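Long-range contacts in glutaminase 1 (Escherichia coli, PDB 1U60), which catalyses the hydrolysis of L-glutamine to L-glutamate and ammonium, as a member of the glutaminase family in the beta-lactamase clan: residues N168-W173 with A185-C189; I89-T94 with K110-V116; H107-P111 with L175-Y180; A152-N158 with T193-L199. All coordinates share one frame; numbering follows the deposited sequence.

Interaction 1: residues N168-W173 with A185-C189; sequences NRAIAW and AMEAC
One face of the W173 indole is covered by two methyl groups from helix 185-195, A185 CB over the six-membered ring and M186 CE over the five-membered ring. Both make CH-pi contacts within a helix-helix packing in which helices 166-178 and 185-195 pack as two successive, steeply crossed helices; the short segments run 133° apart with axes 8.9 Å from each other. A185 CB stands 3.6 Å from the centroid of the W173 six-membered ring, close to its normal. M186 CE stands 30° off the normal of the five-membered ring and meets W173 NE1 at 3.4 Å. The M186 chain, bent at chi2 and chi3, folds back across the indole, while its SD stays oblique to the ring, a looser Met-aromatic contact. The same CE touches A172 CB at 3.9 Å and the carbonyl oxygen of R169, so one methyl touches the indole, A172 and the helix backbone at once. Between the helices the residues are small: A172 CB lies 4.3 Å from A185 CB and equally far from C189 CB, consistent with the A172 and A185 CA atoms being 5.4 Å apart. R169 lays its aliphatic part across M186 at about a right angle, and its extended chain carries the guanidinium to the carbonyl of Q162. N168, a predicted substrate-binding residue beside N117, places this end of the contact beside the probable substrate pocket. With SG anti to the backbone N (chi1 -177°), C189 reaches the start of the 168-173 segment, its SG 3.8 Å from R169 N.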
loop_
_atom_site.group_PDB
_atom_site.type_symbol
_atom_site.label_atom_id
_atom_site.label_comp_id
_atom_site.label_asym_id
_atom_site.label_seq_id
_atom_site.Cartn_x
_atom_site.Cartn_y
_atom_site.Cartn_z
ATOM N N ASN A 168 24.789 -4.916 6.796
ATOM C CA ASN A 168 24.201 -5.829 5.813
ATOM C C ASN A 168 24.805 -7.244 5.879
ATOM O O ASN A 168 24.102 -8.229 5.603
ATOM C CB ASN A 168 24.340 -5.294 4.397
ATOM C CG ASN A 168 23.330 -4.236 4.040
ATOM O OD1 ASN A 168 23.528 -3.519 3.029
ATOM N ND2 ASN A 168 22.312 -4.044 4.850
ATOM N N ARG A 169 26.071 -7.358 6.250
ATOM C CA ARG A 169 26.703 -8.680 6.495
ATOM C C ARG A 169 25.984 -9.391 7.604
ATOM O O ARG A 169 25.698 -10.614 7.503
ATOM C CB ARG A 169 28.184 -8.585 6.844
ATOM C CG ARG A 169 29.085 -7.915 5.804
ATOM C CD ARG A 169 30.522 -7.789 6.212
ATOM N NE ARG A 169 31.217 -6.848 5.328
ATOM C CZ ARG A 169 32.543 -6.704 5.284
ATOM N NH1 ARG A 169 33.357 -7.470 6.026
ATOM N NH2 ARG A 169 33.070 -5.805 4.482
ATOM N N ALA A 170 25.661 -8.643 8.664
ATOM C CA ALA A 170 24.868 -9.187 9.756
ATOM C C ALA A 170 23.498 -9.689 9.302
ATOM O O ALA A 170 23.096 -10.796 9.650
ATOM C CB ALA A 170 24.682 -8.197 10.831
ATOM N N ILE A 171 22.781 -8.838 8.563
ATOM C CA ILE A 171 21.486 -9.202 8.032
ATOM C C ILE A 171 21.537 -10.463 7.157
ATOM O O ILE A 171 20.666 -11.344 7.274
ATOM C CB ILE A 171 20.837 -7.993 7.296
ATOM C CG1 ILE A 171 20.395 -6.928 8.289
ATOM C CG2 ILE A 171 19.620 -8.442 6.502
ATOM C CD1 ILE A 171 19.887 -5.654 7.671
ATOM N N ALA A 172 22.552 -10.579 6.306
ATOM C CA ALA A 172 22.703 -11.743 5.477
ATOM C C ALA A 172 22.821 -13.016 6.328
ATOM O O ALA A 172 22.247 -14.024 6.009
ATOM C CB ALA A 172 23.870 -11.610 4.627
ATOM N N TRP A 173 23.589 -12.958 7.404
ATOM C CA TRP A 173 23.743 -14.109 8.267
ATOM C C TRP A 173 22.465 -14.415 9.035
ATOM O O TRP A 173 22.161 -15.584 9.261
ATOM C CB TRP A 173 24.961 -13.925 9.226
ATOM C CG TRP A 173 26.301 -14.159 8.580
ATOM C CD1 TRP A 173 27.311 -13.274 8.495
ATOM C CD2 TRP A 173 26.776 -15.359 7.934
ATOM N NE1 TRP A 173 28.388 -13.818 7.842
ATOM C CE2 TRP A 173 28.082 -15.095 7.468
ATOM C CE3 TRP A 173 26.212 -16.615 7.676
ATOM C CZ2 TRP A 173 28.858 -16.050 6.791
ATOM C CZ3 TRP A 173 26.970 -17.565 7.019
ATOM C CH2 TRP A 173 28.272 -17.277 6.569
ATOM N N ALA A 185 25.884 -16.695 2.158
ATOM C CA ALA A 185 25.563 -15.399 2.768
ATOM C C ALA A 185 26.453 -14.286 2.210
ATOM O O ALA A 185 25.960 -13.200 1.918
ATOM C CB ALA A 185 25.686 -15.480 4.284
ATOM N N MET A 186 27.756 -14.531 2.077
ATOM C CA MET A 186 28.647 -13.453 1.689
ATOM C C MET A 186 28.533 -13.183 0.177
ATOM O O MET A 186 28.622 -12.049 -0.221
ATOM C CB MET A 186 30.096 -13.625 2.222
ATOM C CG MET A 186 30.181 -13.324 3.797
ATOM S SD MET A 186 29.406 -11.735 4.596
ATOM C CE MET A 186 27.743 -12.273 4.914
ATOM N N GLU A 187 28.253 -14.211 -0.637
ATOM C CA GLU A 187 27.872 -13.997 -2.040
ATOM C C GLU A 187 26.657 -13.091 -2.191
ATOM O O GLU A 187 26.663 -12.184 -3.021
ATOM C CB GLU A 187 27.581 -15.354 -2.716
ATOM C CG GLU A 187 26.973 -15.295 -4.124
ATOM C CD GLU A 187 26.850 -16.670 -4.793
ATOM O OE1 GLU A 187 27.416 -17.659 -4.211
ATOM O OE2 GLU A 187 26.203 -16.755 -5.897
ATOM N N ALA A 188 25.597 -13.382 -1.448
ATOM C CA ALA A 188 24.411 -12.541 -1.498
ATOM C C ALA A 188 24.727 -11.105 -1.096
ATOM O O ALA A 188 24.262 -10.151 -1.727
ATOM C CB ALA A 188 23.308 -13.094 -0.623
ATOM N N CYS A 189 25.526 -10.948 -0.056
ATOM C CA CYS A 189 25.831 -9.627 0.466
ATOM C C CYS A 189 26.674 -8.881 -0.567
ATOM O O CYS A 189 26.431 -7.721 -0.864
ATOM C CB CYS A 189 26.501 -9.735 1.837
ATOM S SG CYS A 189 26.832 -8.133 2.617
#

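Interaction 2: residues I89-T94 with K110-V116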
loop_
_atom_site.group_PDB
_atom_site.type_symbol
_atom_site.label_atom_id
_atom_site.label_comp_id
_atom_site.label_asym_id
_atom_site.label_seq_id
_atom_site.Cartn_x
_atom_site.Cartn_y
_atom_site.Cartn_z
ATOM N N ILE A 89 10.163 -14.500 0.262
ATOM C CA ILE A 89 10.564 -13.136 0.573
ATOM C C ILE A 89 9.416 -12.461 1.300
ATOM O O ILE A 89 9.609 -12.020 2.427
ATOM C CB ILE A 89 10.953 -12.309 -0.677
ATOM C CG1 ILE A 89 11.906 -13.084 -1.598
ATOM C CG2 ILE A 89 11.573 -10.964 -0.260
ATOM C CD1 ILE A 89 13.284 -13.325 -0.977
ATOM N N GLY A 90 8.258 -12.365 0.646
ATOM C CA GLY A 90 7.100 -11.718 1.241
ATOM C C GLY A 90 6.567 -10.588 0.410
ATOM O O GLY A 90 7.192 -10.154 -0.528
ATOM N N ALA A 91 5.391 -10.107 0.775
ATOM C CA ALA A 91 4.710 -9.009 0.118
ATOM C C ALA A 91 4.194 -7.945 1.122
ATOM O O ALA A 91 3.396 -7.116 0.748
ATOM C CB ALA A 91 3.535 -9.588 -0.694
ATOM N N ASP A 92 4.686 -7.937 2.369
ATOM C CA ASP A 92 4.093 -7.067 3.407
ATOM C C ASP A 92 5.056 -5.997 3.926
ATOM O O ASP A 92 6.258 -6.261 4.015
ATOM C CB ASP A 92 3.597 -7.896 4.592
ATOM C CG ASP A 92 2.450 -8.774 4.229
ATOM O OD1 ASP A 92 1.484 -8.246 3.592
ATOM O OD2 ASP A 92 2.447 -9.995 4.501
ATOM N N PRO A 93 4.542 -4.797 4.229
ATOM C CA PRO A 93 5.361 -3.753 4.860
ATOM C C PRO A 93 5.742 -4.155 6.298
ATOM O O PRO A 93 5.029 -4.931 6.967
ATOM C CB PRO A 93 4.469 -2.528 4.801
ATOM C CG PRO A 93 3.120 -3.062 4.908
ATOM C CD PRO A 93 3.172 -4.322 4.008
ATOM N N THR A 94 6.931 -3.717 6.721
ATOM C CA THR A 94 7.423 -4.037 8.061
ATOM C C THR A 94 7.047 -3.091 9.183
ATOM O O THR A 94 7.171 -3.467 10.335
ATOM C CB THR A 94 8.905 -4.125 8.080
ATOM O OG1 THR A 94 9.439 -2.854 7.720
ATOM C CG2 THR A 94 9.384 -5.128 7.045
ATOM N N LYS A 110 11.644 -14.023 8.770
ATOM C CA LYS A 110 11.125 -13.738 7.436
ATOM C C LYS A 110 11.267 -12.257 7.143
ATOM O O LYS A 110 10.888 -11.453 7.949
ATOM C CB LYS A 110 9.638 -14.146 7.274
ATOM C CG LYS A 110 9.244 -14.053 5.779
ATOM C CD LYS A 110 7.963 -14.785 5.403
ATOM C CE LYS A 110 7.691 -14.634 3.879
ATOM N NZ LYS A 110 6.304 -14.969 3.513
ATOM N N PRO A 111 11.858 -11.894 6.001
ATOM C CA PRO A 111 12.100 -10.480 5.695
ATOM C C PRO A 111 10.898 -9.640 5.273
ATOM O O PRO A 111 11.038 -8.408 5.227
ATOM C CB PRO A 111 13.181 -10.552 4.591
ATOM C CG PRO A 111 12.939 -11.830 3.930
ATOM C CD PRO A 111 12.535 -12.765 5.035
ATOM N N LEU A 112 9.755 -10.260 5.014
ATOM C CA LEU A 112 8.496 -9.606 4.686
ATOM C C LEU A 112 8.394 -8.886 3.388
ATOM O O LEU A 112 7.395 -9.068 2.702
ATOM C CB LEU A 112 8.003 -8.640 5.785
ATOM C CG LEU A 112 7.320 -9.174 7.062
ATOM C CD1 LEU A 112 6.149 -8.274 7.618
ATOM C CD2 LEU A 112 7.105 -10.613 7.139
ATOM N N SER A 113 9.370 -8.049 3.043
ATOM C CA SER A 113 9.305 -7.236 1.811
ATOM C C SER A 113 10.627 -7.311 1.058
ATOM O O SER A 113 11.679 -7.112 1.683
ATOM C CB SER A 113 9.013 -5.755 2.111
ATOM O OG SER A 113 9.206 -4.937 0.931
ATOM N N PRO A 114 10.601 -7.509 -0.264
ATOM C CA PRO A 114 11.845 -7.429 -1.081
ATOM C C PRO A 114 12.431 -6.033 -1.148
ATOM O O PRO A 114 13.495 -5.860 -1.684
ATOM C CB PRO A 114 11.401 -7.800 -2.501
ATOM C CG PRO A 114 9.904 -7.927 -2.462
ATOM C CD PRO A 114 9.414 -7.855 -1.063
ATOM N N LEU A 115 11.722 -5.049 -0.619
ATOM C CA LEU A 115 12.170 -3.659 -0.662
ATOM C C LEU A 115 12.764 -3.097 0.616
ATOM O O LEU A 115 13.149 -1.960 0.608
ATOM C CB LEU A 115 11.092 -2.742 -1.245
ATOM C CG LEU A 115 10.471 -3.163 -2.558
ATOM C CD1 LEU A 115 9.485 -2.103 -3.072
ATOM C CD2 LEU A 115 11.543 -3.451 -3.658
ATOM N N VAL A 116 12.788 -3.859 1.725
ATOM C CA VAL A 116 13.655 -3.492 2.834
ATOM C C VAL A 116 14.996 -4.209 2.635
ATOM O O VAL A 116 15.089 -5.090 1.808
ATOM C CB VAL A 116 13.048 -3.762 4.197
ATOM C CG1 VAL A 116 11.714 -2.988 4.313
ATOM C CG2 VAL A 116 12.901 -5.266 4.449
HETATM O O HOH W 1 5.250 -12.061 4.833
#
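Two irregular loops pack against each other in a buried contact, I89-T94 leaving helix 82-88 and K110-V116 leading to helix 117-126; the second ends in an ST turn and a type I beta turn, S113 to V116, that delivers V116 to the N-cap of that helix. The backbones are closest at G90, which has positive phi (123°), and L112, their CA atoms 4.3 Å apart with no side chain between. D92 N donates to L112 O at 3.0 Å, although the position of that oxygen is less certain. Around this crossing the I89 carbonyl oxygen rests against aliphatic carbons, K110 CE at 3.6 Å and P111 CG at 3.7 Å. Beyond CE, K110 NZ bonds to the carbonyl of Q86. I89 CG2, anti to the backbone N, is the branch that reaches P114, 3.6 Å from P114 N, while the side chain also meets helix 117-126. Next to the D92 bond L112 CD1 lies 4.0 Å from D92 CB, and T94 CG2 packs on L112 CB. T94 and V116 meet tip to tip, V116 being near the predicted substrate-binding residues N117 and Y244. The D92 carboxylate turns to the second subunit, where OD1 accepts from D249 N of that subunit, so this loop pair also borders the subunit interface. At the proline flank, P114 CD approaches G90 O to 3.2 Å.

Interaction 3: residues H107-P111 with L175-Y180; sequences HGGKP and LYSAGY
Y180 and the K110 backbone form the tight centre of this contact: K110 CA lies over the middle of the Y180 ring, 3.7 Å from its centroid and 5° off the normal, a CH-pi contact. K110 CB sits over the same face, and the lysine chain, with CG anti to the backbone N (chi1 -170°), runs on obliquely past the ring so that CG comes 3.6 Å from Y180 CE1. G109 O reaches Y180 CD2 at 3.4 Å, oblique to the ring. On the buried side P111 adds its CD against Y180 CB, 3.8 Å away, and its CB against L175 CD2 at 3.9 Å; there proline and leucine join the loop to the inner side of helix 166-178. A178 marks the boundary of the tight part, its CB in the plane of the Y180 ring at the edge and 3.8 Å from G109 CA. Toward solvent, from G108 outward, the packing thins and the two backbones are linked through water: one molecule donates to both G108 O and A178 O, the latter at 2.7 Å. G108 itself is exposed and contributes little else than its carbonyl. Two backbone signatures meet here, a type I' beta turn from H107 to K110, with glycines in its two middle places, and a Schellman motif with G179 at positive phi, which ends helix 166-178 and swings Y180 back onto the turn.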
loop_
_atom_site.group_PDB
_atom_site.type_symbol
_atom_site.label_atom_id
_atom_site.label_comp_id
_atom_site.label_asym_id
_atom_site.label_seq_id
_atom_site.Cartn_x
_atom_site.Cartn_y
_atom_site.Cartn_z
ATOM N N HIS A 107 9.193 -11.574 13.088
ATOM C CA HIS A 107 8.484 -12.335 12.061
ATOM C C HIS A 107 9.212 -13.627 11.788
ATOM O O HIS A 107 9.171 -14.200 10.681
ATOM C CB HIS A 107 8.311 -11.463 10.813
ATOM C CG HIS A 107 7.381 -10.306 11.027
ATOM N ND1 HIS A 107 6.008 -10.432 10.956
ATOM C CD2 HIS A 107 7.625 -9.006 11.326
ATOM C CE1 HIS A 107 5.451 -9.250 11.185
ATOM N NE2 HIS A 107 6.414 -8.369 11.414
ATOM N N GLY A 108 9.886 -14.105 12.833
ATOM C CA GLY A 108 10.607 -15.373 12.798
ATOM C C GLY A 108 11.695 -15.473 11.750
ATOM O O GLY A 108 11.939 -16.548 11.212
ATOM N N GLY A 109 12.335 -14.359 11.410
ATOM C CA GLY A 109 13.415 -14.389 10.430
ATOM C C GLY A 109 12.960 -14.065 9.001
ATOM O O GLY A 109 13.775 -13.872 8.120
ATOM N N LYS A 110 11.644 -14.023 8.770
ATOM C CA LYS A 110 11.125 -13.738 7.436
ATOM C C LYS A 110 11.267 -12.257 7.143
ATOM O O LYS A 110 10.888 -11.453 7.949
ATOM C CB LYS A 110 9.638 -14.146 7.274
ATOM C CG LYS A 110 9.244 -14.053 5.779
ATOM C CD LYS A 110 7.963 -14.785 5.403
ATOM C CE LYS A 110 7.691 -14.634 3.879
ATOM N NZ LYS A 110 6.304 -14.969 3.513
ATOM N N PRO A 111 11.858 -11.894 6.001
ATOM C CA PRO A 111 12.100 -10.480 5.695
ATOM C C PRO A 111 10.898 -9.640 5.273
ATOM O O PRO A 111 11.038 -8.408 5.227
ATOM C CB PRO A 111 13.181 -10.552 4.591
ATOM C CG PRO A 111 12.939 -11.830 3.930
ATOM C CD PRO A 111 12.535 -12.765 5.035
ATOM N N LEU A 175 19.338 -13.852 7.964
ATOM C CA LEU A 175 18.550 -14.535 6.927
ATOM C C LEU A 175 19.018 -15.992 6.724
ATOM O O LEU A 175 18.209 -16.929 6.759
ATOM C CB LEU A 175 18.603 -13.760 5.617
ATOM C CG LEU A 175 17.939 -12.399 5.692
ATOM C CD1 LEU A 175 18.446 -11.554 4.565
ATOM C CD2 LEU A 175 16.435 -12.526 5.623
ATOM N N TYR A 176 20.307 -16.198 6.553
ATOM C CA TYR A 176 20.842 -17.515 6.264
ATOM C C TYR A 176 20.512 -18.472 7.413
ATOM O O TYR A 176 20.097 -19.644 7.195
ATOM C CB TYR A 176 22.329 -17.426 6.089
ATOM C CG TYR A 176 22.957 -18.711 5.611
ATOM C CD1 TYR A 176 23.435 -19.653 6.521
ATOM C CD2 TYR A 176 23.067 -18.983 4.255
ATOM C CE1 TYR A 176 23.996 -20.842 6.100
ATOM C CE2 TYR A 176 23.631 -20.171 3.818
ATOM C CZ TYR A 176 24.094 -21.102 4.748
ATOM O OH TYR A 176 24.665 -22.277 4.327
ATOM N N SER A 177 20.668 -17.953 8.633
ATOM C CA SER A 177 20.425 -18.733 9.833
ATOM C C SER A 177 18.959 -19.163 9.940
ATOM O O SER A 177 18.676 -20.261 10.408
ATOM C CB SER A 177 20.891 -17.937 11.070
ATOM O OG SER A 177 20.490 -18.602 12.254
ATOM N N ALA A 178 18.051 -18.298 9.498
ATOM C CA ALA A 178 16.611 -18.464 9.668
ATOM C C ALA A 178 16.005 -19.279 8.564
ATOM O O ALA A 178 14.811 -19.640 8.675
ATOM C CB ALA A 178 15.947 -17.143 9.695
ATOM N N GLY A 179 16.760 -19.540 7.498
ATOM C CA GLY A 179 16.177 -20.239 6.368
ATOM C C GLY A 179 15.671 -19.341 5.258
ATOM O O GLY A 179 15.051 -19.837 4.319
ATOM N N TYR A 180 15.926 -18.039 5.330
ATOM C CA TYR A 180 15.441 -17.095 4.315
ATOM C C TYR A 180 16.548 -16.513 3.418
ATOM O O TYR A 180 16.441 -15.389 2.942
ATOM C CB TYR A 180 14.580 -16.005 4.975
ATOM C CG TYR A 180 13.259 -16.543 5.551
ATOM C CD1 TYR A 180 12.119 -16.633 4.753
ATOM C CD2 TYR A 180 13.174 -16.986 6.866
ATOM C CE1 TYR A 180 10.942 -17.145 5.240
ATOM C CE2 TYR A 180 11.963 -17.508 7.385
ATOM C CZ TYR A 180 10.856 -17.581 6.550
ATOM O OH TYR A 180 9.645 -18.083 6.996
HETATM O O HOH W 2 13.049 -19.615 10.739
#

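Interaction 4: residues A152-N158 with T193-L199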
loop_
_atom_site.group_PDB
_atom_site.type_symbol
_atom_site.label_atom_id
_atom_site.label_comp_id
_atom_site.label_asym_id
_atom_site.label_seq_id
_atom_site.Cartn_x
_atom_site.Cartn_y
_atom_site.Cartn_z
ATOM N N ALA A 152 26.009 1.246 -15.261
ATOM C CA ALA A 152 27.245 0.512 -15.031
ATOM C C ALA A 152 27.763 0.699 -13.613
ATOM O O ALA A 152 27.519 1.714 -12.993
ATOM C CB ALA A 152 28.307 0.958 -16.051
ATOM N N LEU A 153 28.434 -0.318 -13.101
ATOM C CA LEU A 153 29.012 -0.280 -11.758
ATOM C C LEU A 153 30.064 0.860 -11.669
ATOM O O LEU A 153 30.896 1.032 -12.563
ATOM C CB LEU A 153 29.641 -1.652 -11.445
ATOM C CG LEU A 153 30.182 -1.842 -10.029
ATOM C CD1 LEU A 153 29.150 -2.241 -9.128
ATOM C CD2 LEU A 153 31.239 -2.915 -10.048
ATOM N N SER A 154 29.942 1.674 -10.615
ATOM C CA SER A 154 30.995 2.570 -10.142
ATOM C C SER A 154 31.973 1.813 -9.240
ATOM O O SER A 154 31.624 1.463 -8.106
ATOM C CB SER A 154 30.423 3.726 -9.334
ATOM O OG SER A 154 31.456 4.523 -8.757
ATOM N N ASP A 155 33.226 1.669 -9.705
ATOM C CA ASP A 155 34.260 1.046 -8.870
ATOM C C ASP A 155 34.439 1.748 -7.561
ATOM O O ASP A 155 34.617 1.102 -6.537
ATOM C CB ASP A 155 35.624 0.994 -9.579
ATOM C CG ASP A 155 35.636 0.054 -10.776
ATOM O OD1 ASP A 155 34.718 -0.804 -10.929
ATOM O OD2 ASP A 155 36.509 0.146 -11.639
ATOM N N GLU A 156 34.443 3.081 -7.584
ATOM C CA GLU A 156 34.619 3.871 -6.382
ATOM C C GLU A 156 33.493 3.626 -5.392
ATOM O O GLU A 156 33.752 3.359 -4.203
ATOM C CB GLU A 156 34.716 5.363 -6.686
ATOM C CG GLU A 156 34.920 6.166 -5.404
ATOM C CD GLU A 156 35.141 7.649 -5.619
ATOM O OE1 GLU A 156 35.040 8.136 -6.765
ATOM O OE2 GLU A 156 35.338 8.309 -4.581
ATOM N N VAL A 157 32.247 3.676 -5.871
ATOM C CA VAL A 157 31.104 3.471 -4.954
ATOM C C VAL A 157 31.132 2.052 -4.406
ATOM O O VAL A 157 30.942 1.852 -3.206
ATOM C CB VAL A 157 29.764 3.721 -5.633
ATOM C CG1 VAL A 157 28.586 3.314 -4.726
ATOM C CG2 VAL A 157 29.658 5.184 -6.030
ATOM N N ASN A 158 31.307 1.073 -5.286
ATOM C CA ASN A 158 31.365 -0.348 -4.898
ATOM C C ASN A 158 32.477 -0.608 -3.861
ATOM O O ASN A 158 32.238 -1.231 -2.838
ATOM C CB ASN A 158 31.547 -1.256 -6.122
ATOM C CG ASN A 158 31.592 -2.701 -5.764
ATOM O OD1 ASN A 158 32.610 -3.378 -5.969
ATOM N ND2 ASN A 158 30.537 -3.176 -5.191
ATOM N N THR A 193 25.484 -5.501 -2.636
ATOM C CA THR A 193 26.315 -4.295 -2.587
ATOM C C THR A 193 26.638 -3.747 -3.982
ATOM O O THR A 193 26.486 -2.554 -4.236
ATOM C CB THR A 193 27.591 -4.601 -1.811
ATOM O OG1 THR A 193 27.215 -5.047 -0.500
ATOM C CG2 THR A 193 28.405 -3.360 -1.608
ATOM N N ARG A 194 27.004 -4.639 -4.885
ATOM C CA ARG A 194 27.258 -4.283 -6.295
ATOM C C ARG A 194 26.048 -3.659 -6.935
ATOM O O ARG A 194 26.173 -2.640 -7.612
ATOM C CB ARG A 194 27.686 -5.491 -7.136
ATOM C CG ARG A 194 28.991 -6.135 -6.689
ATOM C CD ARG A 194 29.437 -7.230 -7.630
ATOM N NE ARG A 194 30.241 -8.288 -7.022
ATOM C CZ ARG A 194 30.803 -9.296 -7.720
ATOM N NH1 ARG A 194 30.687 -9.351 -9.035
ATOM N NH2 ARG A 194 31.481 -10.238 -7.105
ATOM N N GLN A 195 24.875 -4.267 -6.749
ATOM C CA GLN A 195 23.679 -3.803 -7.462
ATOM C C GLN A 195 23.282 -2.389 -7.047
ATOM O O GLN A 195 22.693 -1.615 -7.822
ATOM C CB GLN A 195 22.535 -4.790 -7.314
ATOM C CG GLN A 195 21.732 -4.645 -6.031
ATOM C CD GLN A 195 20.557 -5.556 -5.950
ATOM O OE1 GLN A 195 19.456 -5.143 -5.452
ATOM N NE2 GLN A 195 20.732 -6.765 -6.343
ATOM N N CYS A 196 23.651 -2.021 -5.814
ATOM C CA CYS A 196 23.438 -0.689 -5.290
ATOM C C CYS A 196 24.442 0.364 -5.790
ATOM O O CYS A 196 24.213 1.565 -5.616
ATOM C CB CYS A 196 23.506 -0.710 -3.770
ATOM S SG CYS A 196 22.077 -1.484 -2.975
ATOM N N SER A 197 25.512 -0.109 -6.425
ATOM C CA SER A 197 26.671 0.697 -6.740
ATOM C C SER A 197 26.775 1.062 -8.213
ATOM O O SER A 197 27.768 1.610 -8.613
ATOM C CB SER A 197 27.974 -0.000 -6.250
ATOM O OG SER A 197 27.941 -0.212 -4.837
ATOM N N THR A 198 25.742 0.828 -9.009
ATOM C CA THR A 198 25.701 1.347 -10.377
ATOM C C THR A 198 25.233 2.809 -10.383
ATOM O O THR A 198 24.646 3.285 -9.406
ATOM C CB THR A 198 24.772 0.471 -11.217
ATOM O OG1 THR A 198 23.469 0.501 -10.620
ATOM C CG2 THR A 198 25.234 -0.971 -11.257
ATOM N N LEU A 199 25.519 3.499 -11.479
ATOM C CA LEU A 199 25.133 4.882 -11.670
ATOM C C LEU A 199 24.143 5.036 -12.811
ATOM O O LEU A 199 24.267 4.369 -13.844
ATOM C CB LEU A 199 26.362 5.714 -12.008
ATOM C CG LEU A 199 27.550 5.663 -11.027
ATOM C CD1 LEU A 199 28.606 6.684 -11.436
ATOM C CD2 LEU A 199 27.134 5.974 -9.612
HETATM O O HOH W 3 26.408 4.479 -15.419
#
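S197 points its side chain into the first turn of helix 155-162, lying against N158 and V157: its OG is 3.4 Å from N158 CA, and V157 CG1, anti to the backbone N (chi1 172°), comes alongside that oxygen at 3.6 Å. The hydroxyl donates to T193 O at 2.8 Å from above the carbonyl plane, so it is satisfied within its own segment while both its CB and its oxygen lie against the helix. L153 approaches as well, CD1 meeting R194 O at 3.4 Å and also S197 CB, 3.8 Å away. The end of the N158 side chain lies against R194 CA and CG, the amide plane turned 70° from that of the more distant guanidinium, which salt bridges to D190 and E133 hold. Backbone bonds build the edge of a small three-stranded antiparallel sheet, where the short, weakly bonded strand 152-153 lies beside 198-200: L199 N donates to A152 O, and S154 N to S197 O at 3.0 Å. At L153 and T198, a non-hydrogen-bonded pair, the side chains diverge. S154 then turns from sheet to helix as an N-cap, its OG accepting from V157 N at 3.1 Å, while S154 CB packs on L199 CG at 3.9 Å.

Interaction 2 is the buried one of the four and hydrogen-bonds to the second subunit, which interaction 3 touches at H107; interactions 1, 3 and 4 are partly buried. Helix 166-178 serves both interaction 1, through its earlier turns, and interaction 3, through its end, and the two touch where A185 meets Y176. Interactions 2 and 3 share K110 and P111, which pack on the I89-T94 loop and on Y180 at once. Helix 185-195 runs from interaction 1 into interaction 4; the centres of these two lie about 17 Å apart. Chemistry follows place: methyl-on-indole packing between helices in 1, backbone and proline contacts in 2, a ring against a turn in 3, and strand bonds with a helix cap in 4.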